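Long-range contacts in methylmalonate-semialdehyde dehydrogenase (Oceanimonas doudoroffii, PDB 4ZZ7), which probably catalyses the NAD-dependent, coenzyme A-acylating oxidation of methylmalonate semialdehyde: residues 348-353 against 369-374; 373-378 against 392-397; 104-109 against 154-159. All coordinates share one frame; numbering follows the deposited sequence.

Overall arrangement
From the N terminus, contact 3 closes first. It brings helix 97-115 against the start of helix 156-167, with 44 residues between its segments, near the NAD site. Contacts 1 and 2 come much later and do not nest with contact 3. Contact 1 pairs antiparallel strands 348-351 and 370-373, with 15 residues between its two segments. Contact 2 begins where contact 1 ends and shares Asp-373 and His-374 with it. It closes the next connection, which runs to strand 390-396. Contacts 1 and 2 therefore join three neighbouring strands of one sheet, with strand 370-373 in the middle. Their centres are about 12 Å apart; that of contact 3 is about 32 and 34 Å from theirs.

Contact 1 (348-353 against 369-374); sequences TIVVDG and GTLIDH
Ile-372 and Ile-349 run alongside each other with their tips in the same direction, where two antiparallel strands pair. In Ile-372, CB sits 4.0 Å from the carbonyl O of Thr-348. CG1 is anti to the carbonyl carbon of its own residue (chi1 -54°) and meets CD1 of Ile-349 at 3.8 Å. CG2, the other branch, approaches Thr-348 O at 3.6 Å. The tip, CD1, comes to 4.1 Å from Ile-349 CD1. An alanine here would probably open a gap beside CD1 of Ile-349, although Ile-349 would still pack on Ile-339 of helix 329-344.

Two backbone pairs flank this contact. Thr-348 and Asp-373 form a hydrogen-bonded pair, with Asp-373 N to Thr-348 O at 2.7 Å. Val-351 and Leu-371 form another, with Val-351 N to Leu-371 O at 3.2 Å. The register slips by one residue between the pairs. Val-350 and Val-351 both face Leu-371, which is a classic beta bulge. CG2 of Val-351 touches CB of Leu-371, and CG2 of Val-350 reaches CB of Asp-373. At the far end Thr-348 OG1 lies near the His-374 ring plane, at its edge, and hydrogen-bonds ND1 at 2.9 Å. Either atom could be the donor.

Strand 390-396 pairs with strand 370-373 along its other edge, and Arg-395 there binds the Asp-373 carboxylate. Helix 329-344 meets Ile-349 and Ile-372 through Ile-339 and Ala-342. Helix 296-308 packs on Val-350 and Leu-371.

Contact 2 (373-378 against 392-397); sequences DHVTPE and QVVRVA
Arg-395 and Asp-373 cross at about a right angle and are joined by a two-pronged salt bridge. The guanidinium comes side-on, using NE and NH1. NE gives a nearly straight bond to OD1 at 3.0 Å, with OD1 close to the guanidinium plane. NH1 reaches OD2 at 3.1 Å, on the syn lone pair of that oxygen. The two flat groups are not coplanar: their planes are 40° apart. Asp-373 CG is anti to the backbone N (chi1 -168°), and OD1 beyond it also lies 3.6 Å from Val-393 CG1.

The His-374 ring lies obliquely against the same arginine, its plane 21° from that of the guanidinium. NE2 and CD2 of the ring are both 3.6 Å from Arg-395 NE, while its ND1 is taken by Thr-348 OG1. Asp-373 OD2 sits 3.3 Å above one face of the ring, offset toward its rim. Acid, imidazole and guanidinium thus all touch one another, and the carboxylate charge may polarise the ring.

Segment 373-378 leaves the end of strand 370-373, which runs parallel to its neighbour 390-396 in a mixed sheet of the aldehyde dehydrogenase fold. The chain between them carries helix 380-383 and Glu-385, which binds NAD. The side chain of Gln-392 is about 9 Å from that of Glu-385.

Val-375 and Gln-392 also cross at about a right angle. CG1 of Val-375 touches the aliphatic part of the glutamine, at 3.9 Å from CB. At the polar end of Gln-392, NE2 bonds the carbonyl O of Ser-381. The remaining nitrogen of Arg-395, NH2, forms a salt bridge with Asp-298 of helix 296-308, and Val-301 of that helix packs on the arginine chain.

Contact 3 (104-109 against 154-159); sequences LQRGIE and PVMVPL
Gly-107 of helix 97-115 faces Met-156 in the first turn of helix 156-167, a buried helix-helix packing beside the NAD site. Helix 156-167 follows strand 144-148 of the sheet in the NAD-binding part of the aldehyde dehydrogenase fold. The backbones come close, with CA of Gly-107 and CA of Met-156 at 4.3 Å. Gly-107 has no side chain, and CD1 of Leu-159 lies against its CA, at 3.5 Å. One turn back, Leu-104 CD1 meets Val-155 CG1 at 4.1 Å. Glu-103, just before, accepts bonds at OE2 from the backbone N of both Val-155 and Met-156, and so ties the start of one helix to the other. Phe-74 of helix 64-80 packs on Leu-159. The side chain of Met-156 is about 6 Å from that of Cys-283, which binds NAD. Met-156 CG is anti to its backbone N (chi1 -178°) and lies 3.8 Å from Gly-107 N. The chain stays extended to SD, which lies over one face of the Arg-106 guanidinium, 3.5 Å from NH2 and 3.6 Å from NE.

Contact 1 (348-353 against 369-374)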
ATOM      1  N   THR A 348     -27.765  33.679 -26.329  1.00 40.23           N
ATOM      2  CA  THR A 348     -28.662  34.501 -25.502  1.00 40.69           C
ATOM      3  C   THR A 348     -27.956  34.965 -24.203  1.00 42.29           C
ATOM      4  O   THR A 348     -27.513  34.140 -23.388  1.00 41.72           O
ATOM      5  CB  THR A 348     -29.951  33.712 -25.113  1.00 41.06           C
ATOM      6  OG1 THR A 348     -30.505  33.036 -26.253  1.00 40.95           O
ATOM      7  CG2 THR A 348     -31.007  34.635 -24.499  1.00 40.06           C
ATOM      8  N   ILE A 349     -27.846  36.278 -24.010  1.00 42.61           N
ATOM      9  CA  ILE A 349     -27.228  36.826 -22.799  1.00 41.38           C
ATOM     10  C   ILE A 349     -28.318  37.026 -21.748  1.00 40.03           C
ATOM     11  O   ILE A 349     -28.751  38.140 -21.477  1.00 38.92           O
ATOM     12  CB  ILE A 349     -26.457  38.140 -23.069  1.00 43.41           C
ATOM     13  CG1 ILE A 349     -25.362  37.937 -24.131  1.00 44.53           C
ATOM     14  CG2 ILE A 349     -25.829  38.694 -21.787  1.00 44.84           C
ATOM     15  CD1 ILE A 349     -24.299  36.902 -23.793  1.00 43.96           C
ATOM     16  N   VAL A 350     -28.720  35.917 -21.132  1.00 39.74           N
ATOM     17  CA  VAL A 350     -29.820  35.888 -20.149  1.00 37.30           C
ATOM     18  C   VAL A 350     -29.602  36.816 -18.962  1.00 35.39           C
ATOM     19  O   VAL A 350     -30.533  37.483 -18.552  1.00 35.99           O
ATOM     20  CB  VAL A 350     -30.063  34.469 -19.581  1.00 36.26           C
ATOM     21  CG1 VAL A 350     -31.191  34.473 -18.551  1.00 36.54           C
ATOM     22  CG2 VAL A 350     -30.402  33.486 -20.689  1.00 35.63           C
ATOM     23  N   VAL A 351     -28.402  36.814 -18.391  1.00 33.65           N
ATOM     24  CA  VAL A 351     -28.046  37.748 -17.313  1.00 33.93           C
ATOM     25  C   VAL A 351     -26.757  38.461 -17.693  1.00 34.95           C
ATOM     26  O   VAL A 351     -25.744  37.803 -17.920  1.00 37.93           O
ATOM     27  CB  VAL A 351     -27.860  37.039 -15.953  1.00 33.19           C
ATOM     28  CG1 VAL A 351     -27.671  38.058 -14.836  1.00 33.59           C
ATOM     29  CG2 VAL A 351     -29.058  36.164 -15.624  1.00 33.45           C
ATOM     30  N   ASP A 352     -26.793  39.792 -17.774  1.00 34.67           N
ATOM     31  CA  ASP A 352     -25.663  40.567 -18.301  1.00 32.87           C
ATOM     32  C   ASP A 352     -24.922  41.175 -17.122  1.00 33.74           C
ATOM     33  O   ASP A 352     -25.520  41.875 -16.298  1.00 33.62           O
ATOM     34  CB  ASP A 352     -26.157  41.644 -19.273  1.00 30.70           C
ATOM     35  CG  ASP A 352     -25.067  42.211 -20.145  1.00 29.50           C
ATOM     36  OD1 ASP A 352     -23.880  41.931 -19.992  1.00 30.52           O
ATOM     37  OD2 ASP A 352     -25.396  42.976 -21.037  1.00 31.23           O
ATOM     38  N   GLY A 353     -23.631  40.873 -17.044  1.00 34.35           N
ATOM     39  CA  GLY A 353     -22.749  41.462 -16.059  1.00 36.13           C
ATOM     40  C   GLY A 353     -21.566  42.166 -16.687  1.00 38.68           C
ATOM     41  O   GLY A 353     -20.551  42.320 -16.022  1.00 41.51           O
ATOM     42  N   GLY A 369     -21.699  38.582 -12.374  1.00 30.42           N
ATOM     43  CA  GLY A 369     -22.054  37.212 -12.732  1.00 30.48           C
ATOM     44  C   GLY A 369     -22.982  37.193 -13.933  1.00 30.87           C
ATOM     45  O   GLY A 369     -24.051  37.777 -13.888  1.00 30.80           O
ATOM     46  N   THR A 370     -22.562  36.533 -15.007  1.00 31.64           N
ATOM     47  CA  THR A 370     -23.325  36.494 -16.250  1.00 31.52           C
ATOM     48  C   THR A 370     -23.766  35.071 -16.592  1.00 29.82           C
ATOM     49  O   THR A 370     -23.053  34.121 -16.305  1.00 27.86           O
ATOM     50  CB  THR A 370     -22.531  37.105 -17.438  1.00 32.04           C
ATOM     51  OG1 THR A 370     -21.854  36.079 -18.159  1.00 35.92           O
ATOM     52  CG2 THR A 370     -21.535  38.118 -16.977  1.00 30.72           C
ATOM     53  N   LEU A 371     -24.934  34.954 -17.224  1.00 30.16           N
ATOM     54  CA  LEU A 371     -25.472  33.681 -17.707  1.00 30.18           C
ATOM     55  C   LEU A 371     -25.651  33.792 -19.206  1.00 31.95           C
ATOM     56  O   LEU A 371     -26.282  34.740 -19.664  1.00 35.71           O
ATOM     57  CB  LEU A 371     -26.819  33.404 -17.073  1.00 29.58           C
ATOM     58  CG  LEU A 371     -27.171  31.940 -16.838  1.00 30.36           C
ATOM     59  CD1 LEU A 371     -28.592  31.819 -16.322  1.00 29.78           C
ATOM     60  CD2 LEU A 371     -27.043  31.121 -18.102  1.00 32.41           C
ATOM     61  N   ILE A 372     -25.081  32.854 -19.967  1.00 31.72           N
ATOM     62  CA  ILE A 372     -25.269  32.785 -21.432  1.00 31.07           C
ATOM     63  C   ILE A 372     -26.072  31.516 -21.729  1.00 31.82           C
ATOM     64  O   ILE A 372     -25.820  30.491 -21.120  1.00 32.33           O
ATOM     65  CB  ILE A 372     -23.932  32.775 -22.184  1.00 28.99           C
ATOM     66  CG1 ILE A 372     -23.092  33.978 -21.757  1.00 29.07           C
ATOM     67  CG2 ILE A 372     -24.188  32.852 -23.671  1.00 29.56           C
ATOM     68  CD1 ILE A 372     -21.701  34.038 -22.355  1.00 28.52           C
ATOM     69  N   ASP A 373     -27.047  31.582 -22.631  1.00 31.57           N
ATOM     70  CA  ASP A 373     -27.899  30.417 -22.945  1.00 31.24           C
ATOM     71  C   ASP A 373     -27.808  30.162 -24.450  1.00 32.87           C
ATOM     72  O   ASP A 373     -27.378  31.036 -25.213  1.00 33.03           O
ATOM     73  CB  ASP A 373     -29.348  30.659 -22.453  1.00 30.44           C
ATOM     74  CG  ASP A 373     -30.258  29.383 -22.470  1.00 29.48           C
ATOM     75  OD1 ASP A 373     -29.792  28.234 -22.610  1.00 27.57           O
ATOM     76  OD2 ASP A 373     -31.489  29.547 -22.344  1.00 27.96           O
ATOM     77  N   HIS A 374     -28.148  28.937 -24.857  1.00 35.39           N
ATOM     78  CA  HIS A 374     -28.117  28.504 -26.277  1.00 36.84           C
ATOM     79  C   HIS A 374     -26.729  28.650 -26.902  1.00 37.26           C
ATOM     80  O   HIS A 374     -26.583  29.204 -28.000  1.00 37.84           O
ATOM     81  CB  HIS A 374     -29.163  29.255 -27.115  1.00 37.00           C
ATOM     82  CG  HIS A 374     -30.541  29.185 -26.544  1.00 37.83           C
ATOM     83  ND1 HIS A 374     -31.168  30.276 -25.977  1.00 38.91           N
ATOM     84  CD2 HIS A 374     -31.400  28.146 -26.415  1.00 37.84           C
ATOM     85  CE1 HIS A 374     -32.362  29.915 -25.537  1.00 38.79           C
ATOM     86  NE2 HIS A 374     -32.524  28.626 -25.784  1.00 38.77           N
TER
HETATM   87  O   HOH W   1     -25.113  40.369 -13.320  1.00 14.77           O

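Contact 2 (373-378 against 392-397)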
ATOM      1  N   ASP A 373     -27.047  31.582 -22.631  1.00 31.57           N
ATOM      2  CA  ASP A 373     -27.899  30.417 -22.945  1.00 31.24           C
ATOM      3  C   ASP A 373     -27.808  30.162 -24.450  1.00 32.87           C
ATOM      4  O   ASP A 373     -27.378  31.036 -25.213  1.00 33.03           O
ATOM      5  CB  ASP A 373     -29.348  30.659 -22.453  1.00 30.44           C
ATOM      6  CG  ASP A 373     -30.258  29.383 -22.470  1.00 29.48           C
ATOM      7  OD1 ASP A 373     -29.792  28.234 -22.610  1.00 27.57           O
ATOM      8  OD2 ASP A 373     -31.489  29.547 -22.344  1.00 27.96           O
ATOM      9  N   HIS A 374     -28.148  28.937 -24.857  1.00 35.39           N
ATOM     10  CA  HIS A 374     -28.117  28.504 -26.277  1.00 36.84           C
ATOM     11  C   HIS A 374     -26.729  28.650 -26.902  1.00 37.26           C
ATOM     12  O   HIS A 374     -26.583  29.204 -28.000  1.00 37.84           O
ATOM     13  CB  HIS A 374     -29.163  29.255 -27.115  1.00 37.00           C
ATOM     14  CG  HIS A 374     -30.541  29.185 -26.544  1.00 37.83           C
ATOM     15  ND1 HIS A 374     -31.168  30.276 -25.977  1.00 38.91           N
ATOM     16  CD2 HIS A 374     -31.400  28.146 -26.415  1.00 37.84           C
ATOM     17  CE1 HIS A 374     -32.362  29.915 -25.537  1.00 38.79           C
ATOM     18  NE2 HIS A 374     -32.524  28.626 -25.784  1.00 38.77           N
ATOM     19  N   VAL A 375     -25.716  28.152 -26.194  1.00 37.75           N
ATOM     20  CA  VAL A 375     -24.344  28.216 -26.692  1.00 37.46           C
ATOM     21  C   VAL A 375     -24.114  26.933 -27.456  1.00 35.79           C
ATOM     22  O   VAL A 375     -24.757  25.910 -27.166  1.00 34.31           O
ATOM     23  CB  VAL A 375     -23.267  28.439 -25.587  1.00 36.89           C
ATOM     24  CG1 VAL A 375     -23.741  29.419 -24.528  1.00 34.97           C
ATOM     25  CG2 VAL A 375     -22.862  27.143 -24.931  1.00 38.63           C
ATOM     26  N   THR A 376     -23.205  26.993 -28.424  1.00 35.16           N
ATOM     27  CA  THR A 376     -22.952  25.851 -29.308  1.00 36.11           C
ATOM     28  C   THR A 376     -21.461  25.514 -29.373  1.00 35.78           C
ATOM     29  O   THR A 376     -20.629  26.385 -29.102  1.00 35.59           O
ATOM     30  CB  THR A 376     -23.515  26.087 -30.739  1.00 35.85           C
ATOM     31  OG1 THR A 376     -22.935  27.265 -31.326  1.00 34.54           O
ATOM     32  CG2 THR A 376     -25.056  26.197 -30.717  1.00 34.59           C
ATOM     33  N   PRO A 377     -21.115  24.259 -29.754  1.00 35.60           N
ATOM     34  CA  PRO A 377     -19.707  23.866 -29.807  1.00 35.83           C
ATOM     35  C   PRO A 377     -18.866  24.671 -30.776  1.00 36.58           C
ATOM     36  O   PRO A 377     -17.644  24.646 -30.664  1.00 37.46           O
ATOM     37  CB  PRO A 377     -19.754  22.402 -30.251  1.00 36.11           C
ATOM     38  CG  PRO A 377     -21.113  21.931 -29.889  1.00 36.92           C
ATOM     39  CD  PRO A 377     -21.998  23.124 -30.081  1.00 37.17           C
ATOM     40  N   GLU A 378     -19.512  25.392 -31.690  1.00 37.48           N
ATOM     41  CA  GLU A 378     -18.809  26.150 -32.734  1.00 40.73           C
ATOM     42  C   GLU A 378     -18.370  27.556 -32.291  1.00 39.72           C
ATOM     43  O   GLU A 378     -17.599  28.203 -33.002  1.00 38.11           O
ATOM     44  CB  GLU A 378     -19.593  26.202 -34.068  1.00 43.90           C
ATOM     45  CG  GLU A 378     -21.112  26.019 -34.016  1.00 48.07           C
ATOM     46  CD  GLU A 378     -21.563  24.552 -33.832  1.00 52.30           C
ATOM     47  OE1 GLU A 378     -22.729  24.336 -33.434  1.00 53.52           O
ATOM     48  OE2 GLU A 378     -20.771  23.599 -34.069  1.00 50.50           O
ATOM     49  N   GLN A 392     -22.081  29.274 -18.981  1.00 27.35           N
ATOM     50  CA  GLN A 392     -22.681  28.895 -20.281  1.00 26.29           C
ATOM     51  C   GLN A 392     -23.543  27.640 -20.148  1.00 27.09           C
ATOM     52  O   GLN A 392     -23.191  26.714 -19.426  1.00 28.51           O
ATOM     53  CB  GLN A 392     -21.580  28.658 -21.322  1.00 24.84           C
ATOM     54  CG  GLN A 392     -20.944  29.947 -21.797  1.00 24.58           C
ATOM     55  CD  GLN A 392     -19.595  29.765 -22.461  1.00 24.11           C
ATOM     56  OE1 GLN A 392     -18.715  29.099 -21.931  1.00 23.84           O
ATOM     57  NE2 GLN A 392     -19.408  30.403 -23.606  1.00 24.30           N
ATOM     58  N   VAL A 393     -24.670  27.594 -20.845  1.00 28.55           N
ATOM     59  CA  VAL A 393     -25.545  26.396 -20.803  1.00 30.20           C
ATOM     60  C   VAL A 393     -25.845  25.897 -22.210  1.00 30.80           C
ATOM     61  O   VAL A 393     -26.403  26.622 -23.022  1.00 31.78           O
ATOM     62  CB  VAL A 393     -26.830  26.600 -19.967  1.00 29.79           C
ATOM     63  CG1 VAL A 393     -27.263  28.034 -20.023  1.00 33.67           C
ATOM     64  CG2 VAL A 393     -27.970  25.690 -20.401  1.00 28.06           C
ATOM     65  N   VAL A 394     -25.420  24.665 -22.471  1.00 30.72           N
ATOM     66  CA  VAL A 394     -25.664  23.982 -23.715  1.00 31.32           C
ATOM     67  C   VAL A 394     -26.849  23.052 -23.495  1.00 31.66           C
ATOM     68  O   VAL A 394     -27.036  22.507 -22.405  1.00 28.77           O
ATOM     69  CB  VAL A 394     -24.441  23.136 -24.149  1.00 32.84           C
ATOM     70  CG1 VAL A 394     -24.727  22.336 -25.425  1.00 32.58           C
ATOM     71  CG2 VAL A 394     -23.219  24.022 -24.355  1.00 33.00           C
ATOM     72  N   ARG A 395     -27.638  22.882 -24.553  1.00 33.25           N
ATOM     73  CA  ARG A 395     -28.767  21.971 -24.560  1.00 32.69           C
ATOM     74  C   ARG A 395     -28.421  20.819 -25.506  1.00 30.23           C
ATOM     75  O   ARG A 395     -27.812  21.036 -26.550  1.00 31.66           O
ATOM     76  CB  ARG A 395     -30.037  22.731 -24.964  1.00 34.17           C
ATOM     77  CG  ARG A 395     -30.457  23.782 -23.926  1.00 35.53           C
ATOM     78  CD  ARG A 395     -31.164  24.997 -24.524  1.00 36.30           C
ATOM     79  NE  ARG A 395     -31.538  25.983 -23.504  1.00 36.03           N
ATOM     80  CZ  ARG A 395     -32.599  25.889 -22.699  1.00 35.06           C
ATOM     81  NH1 ARG A 395     -32.853  26.842 -21.805  1.00 36.01           N
ATOM     82  NH2 ARG A 395     -33.418  24.862 -22.781  1.00 31.88           N
ATOM     83  N   VAL A 396     -28.734  19.598 -25.090  1.00 27.69           N
ATOM     84  CA  VAL A 396     -28.551  18.392 -25.906  1.00 27.08           C
ATOM     85  C   VAL A 396     -29.726  17.410 -25.684  1.00 27.65           C
ATOM     86  O   VAL A 396     -30.504  17.508 -24.723  1.00 25.23           O
ATOM     87  CB  VAL A 396     -27.199  17.641 -25.650  1.00 26.26           C
ATOM     88  CG1 VAL A 396     -25.984  18.489 -25.987  1.00 25.32           C
ATOM     89  CG2 VAL A 396     -27.096  17.155 -24.217  1.00 26.96           C
ATOM     90  N   ALA A 397     -29.826  16.445 -26.587  1.00 28.48           N
ATOM     91  CA  ALA A 397     -30.944  15.519 -26.607  1.00 28.48           C
ATOM     92  C   ALA A 397     -30.796  14.490 -25.495  1.00 29.00           C
ATOM     93  O   ALA A 397     -31.701  14.299 -24.700  1.00 26.25           O
ATOM     94  CB  ALA A 397     -31.023  14.832 -27.965  1.00 27.98           C
TER

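Contact 3 (104-109 against 154-159)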
ATOM      1  N   LEU A 104      -6.903  29.187   1.826  1.00 21.62           N
ATOM      2  CA  LEU A 104      -5.959  28.938   2.913  1.00 22.48           C
ATOM      3  C   LEU A 104      -6.191  27.583   3.607  1.00 23.40           C
ATOM      4  O   LEU A 104      -5.240  26.883   3.932  1.00 21.11           O
ATOM      5  CB  LEU A 104      -6.002  30.079   3.944  1.00 21.67           C
ATOM      6  CG  LEU A 104      -5.086  29.882   5.155  1.00 21.50           C
ATOM      7  CD1 LEU A 104      -3.625  29.705   4.750  1.00 21.38           C
ATOM      8  CD2 LEU A 104      -5.224  31.040   6.124  1.00 21.84           C
ATOM      9  N   GLN A 105      -7.453  27.228   3.819  1.00 26.61           N
ATOM     10  CA  GLN A 105      -7.798  25.977   4.490  1.00 30.51           C
ATOM     11  C   GLN A 105      -7.395  24.743   3.687  1.00 28.43           C
ATOM     12  O   GLN A 105      -6.977  23.751   4.250  1.00 27.03           O
ATOM     13  CB  GLN A 105      -9.293  25.912   4.783  1.00 35.47           C
ATOM     14  CG  GLN A 105      -9.662  24.872   5.827  1.00 42.09           C
ATOM     15  CD  GLN A 105      -9.239  25.297   7.242  1.00 51.15           C
ATOM     16  OE1 GLN A 105      -9.324  26.492   7.621  1.00 54.90           O
ATOM     17  NE2 GLN A 105      -8.797  24.318   8.043  1.00 52.96           N
ATOM     18  N   ARG A 106      -7.543  24.806   2.374  1.00 28.19           N
ATOM     19  CA  ARG A 106      -7.136  23.703   1.502  1.00 29.52           C
ATOM     20  C   ARG A 106      -5.607  23.572   1.442  1.00 25.46           C
ATOM     21  O   ARG A 106      -5.052  22.480   1.375  1.00 23.62           O
ATOM     22  CB  ARG A 106      -7.747  23.875   0.089  1.00 34.54           C
ATOM     23  CG  ARG A 106      -9.279  23.783   0.041  1.00 38.58           C
ATOM     24  CD  ARG A 106      -9.785  22.802  -1.013  1.00 43.72           C
ATOM     25  NE  ARG A 106      -9.323  23.074  -2.393  1.00 50.43           N
ATOM     26  CZ  ARG A 106      -9.860  23.963  -3.247  1.00 52.88           C
ATOM     27  NH1 ARG A 106     -10.881  24.750  -2.884  1.00 54.92           N
ATOM     28  NH2 ARG A 106      -9.361  24.085  -4.482  1.00 50.30           N
ATOM     29  N   GLY A 107      -4.930  24.703   1.479  1.00 23.70           N
ATOM     30  CA  GLY A 107      -3.481  24.717   1.570  1.00 22.80           C
ATOM     31  C   GLY A 107      -2.963  24.077   2.838  1.00 21.67           C
ATOM     32  O   GLY A 107      -2.090  23.230   2.796  1.00 20.99           O
ATOM     33  N   ILE A 108      -3.521  24.485   3.972  1.00 21.51           N
ATOM     34  CA  ILE A 108      -3.192  23.886   5.256  1.00 21.25           C
ATOM     35  C   ILE A 108      -3.450  22.402   5.184  1.00 21.49           C
ATOM     36  O   ILE A 108      -2.684  21.624   5.735  1.00 22.43           O
ATOM     37  CB  ILE A 108      -4.026  24.485   6.407  1.00 21.86           C
ATOM     38  CG1 ILE A 108      -3.648  25.957   6.664  1.00 21.67           C
ATOM     39  CG2 ILE A 108      -3.832  23.689   7.703  1.00 22.01           C
ATOM     40  CD1 ILE A 108      -4.756  26.732   7.357  1.00 21.23           C
ATOM     41  N   GLU A 109      -4.519  22.005   4.497  1.00 21.84           N
ATOM     42  CA  GLU A 109      -4.807  20.586   4.291  1.00 22.04           C
ATOM     43  C   GLU A 109      -3.626  19.875   3.659  1.00 21.54           C
ATOM     44  O   GLU A 109      -3.236  18.805   4.124  1.00 22.35           O
ATOM     45  CB  GLU A 109      -6.103  20.370   3.504  1.00 22.36           C
ATOM     46  CG  GLU A 109      -7.323  20.625   4.396  1.00 23.35           C
ATOM     47  CD  GLU A 109      -8.670  20.303   3.768  1.00 23.88           C
ATOM     48  OE1 GLU A 109      -9.690  20.416   4.491  1.00 21.65           O
ATOM     49  OE2 GLU A 109      -8.699  19.922   2.576  1.00 25.62           O
ATOM     50  N   PRO A 154      -2.612  32.095  -4.993  1.00 17.28           N
ATOM     51  CA  PRO A 154      -1.248  32.407  -4.679  1.00 18.01           C
ATOM     52  C   PRO A 154      -0.753  31.768  -3.395  1.00 18.13           C
ATOM     53  O   PRO A 154       0.447  31.829  -3.101  1.00 17.15           O
ATOM     54  CB  PRO A 154      -1.293  33.911  -4.512  1.00 18.69           C
ATOM     55  CG  PRO A 154      -2.652  34.152  -3.949  1.00 18.38           C
ATOM     56  CD  PRO A 154      -3.519  33.198  -4.686  1.00 17.72           C
ATOM     57  N   VAL A 155      -1.673  31.209  -2.619  1.00 19.00           N
ATOM     58  CA  VAL A 155      -1.326  30.489  -1.392  1.00 19.81           C
ATOM     59  C   VAL A 155      -1.437  28.969  -1.542  1.00 19.85           C
ATOM     60  O   VAL A 155      -0.464  28.241  -1.291  1.00 18.98           O
ATOM     61  CB  VAL A 155      -2.194  30.994  -0.223  1.00 20.30           C
ATOM     62  CG1 VAL A 155      -2.201  30.019   0.956  1.00 20.73           C
ATOM     63  CG2 VAL A 155      -1.683  32.358   0.232  1.00 20.34           C
ATOM     64  N   MET A 156      -2.616  28.505  -1.955  1.00 19.87           N
ATOM     65  CA  MET A 156      -2.904  27.089  -1.965  1.00 20.07           C
ATOM     66  C   MET A 156      -2.060  26.356  -2.960  1.00 19.43           C
ATOM     67  O   MET A 156      -1.516  25.307  -2.633  1.00 20.35           O
ATOM     68  CB  MET A 156      -4.359  26.833  -2.290  1.00 21.67           C
ATOM     69  CG  MET A 156      -4.767  25.351  -2.287  1.00 22.68           C
ATOM     70  SD  MET A 156      -6.405  25.122  -3.013  1.00 23.59           S
ATOM     71  CE  MET A 156      -5.986  25.434  -4.731  1.00 23.15           C
ATOM     72  N   VAL A 157      -1.955  26.879  -4.176  1.00 18.58           N
ATOM     73  CA  VAL A 157      -1.204  26.159  -5.215  1.00 17.90           C
ATOM     74  C   VAL A 157       0.280  26.047  -4.814  1.00 17.33           C
ATOM     75  O   VAL A 157       0.847  24.978  -4.941  1.00 17.39           O
ATOM     76  CB  VAL A 157      -1.436  26.695  -6.658  1.00 17.42           C
ATOM     77  CG1 VAL A 157      -0.346  26.198  -7.586  1.00 17.94           C
ATOM     78  CG2 VAL A 157      -2.785  26.212  -7.206  1.00 17.05           C
ATOM     79  N   PRO A 158       0.900  27.118  -4.284  1.00 16.98           N
ATOM     80  CA  PRO A 158       2.264  26.889  -3.777  1.00 16.99           C
ATOM     81  C   PRO A 158       2.352  25.832  -2.670  1.00 16.87           C
ATOM     82  O   PRO A 158       3.347  25.105  -2.607  1.00 16.74           O
ATOM     83  CB  PRO A 158       2.690  28.273  -3.286  1.00 17.01           C
ATOM     84  CG  PRO A 158       1.967  29.201  -4.199  1.00 16.95           C
ATOM     85  CD  PRO A 158       0.619  28.555  -4.429  1.00 16.93           C
ATOM     86  N   LEU A 159       1.310  25.728  -1.840  1.00 16.71           N
ATOM     87  CA  LEU A 159       1.231  24.679  -0.812  1.00 16.34           C
ATOM     88  C   LEU A 159       0.987  23.291  -1.410  1.00 16.20           C
ATOM     89  O   LEU A 159       1.214  22.266  -0.783  1.00 16.35           O
ATOM     90  CB  LEU A 159       0.174  25.021   0.227  1.00 16.32           C
ATOM     91  CG  LEU A 159       0.552  26.226   1.099  1.00 16.63           C
ATOM     92  CD1 LEU A 159      -0.690  26.739   1.836  1.00 16.43           C
ATOM     93  CD2 LEU A 159       1.723  25.944   2.062  1.00 16.36           C
TER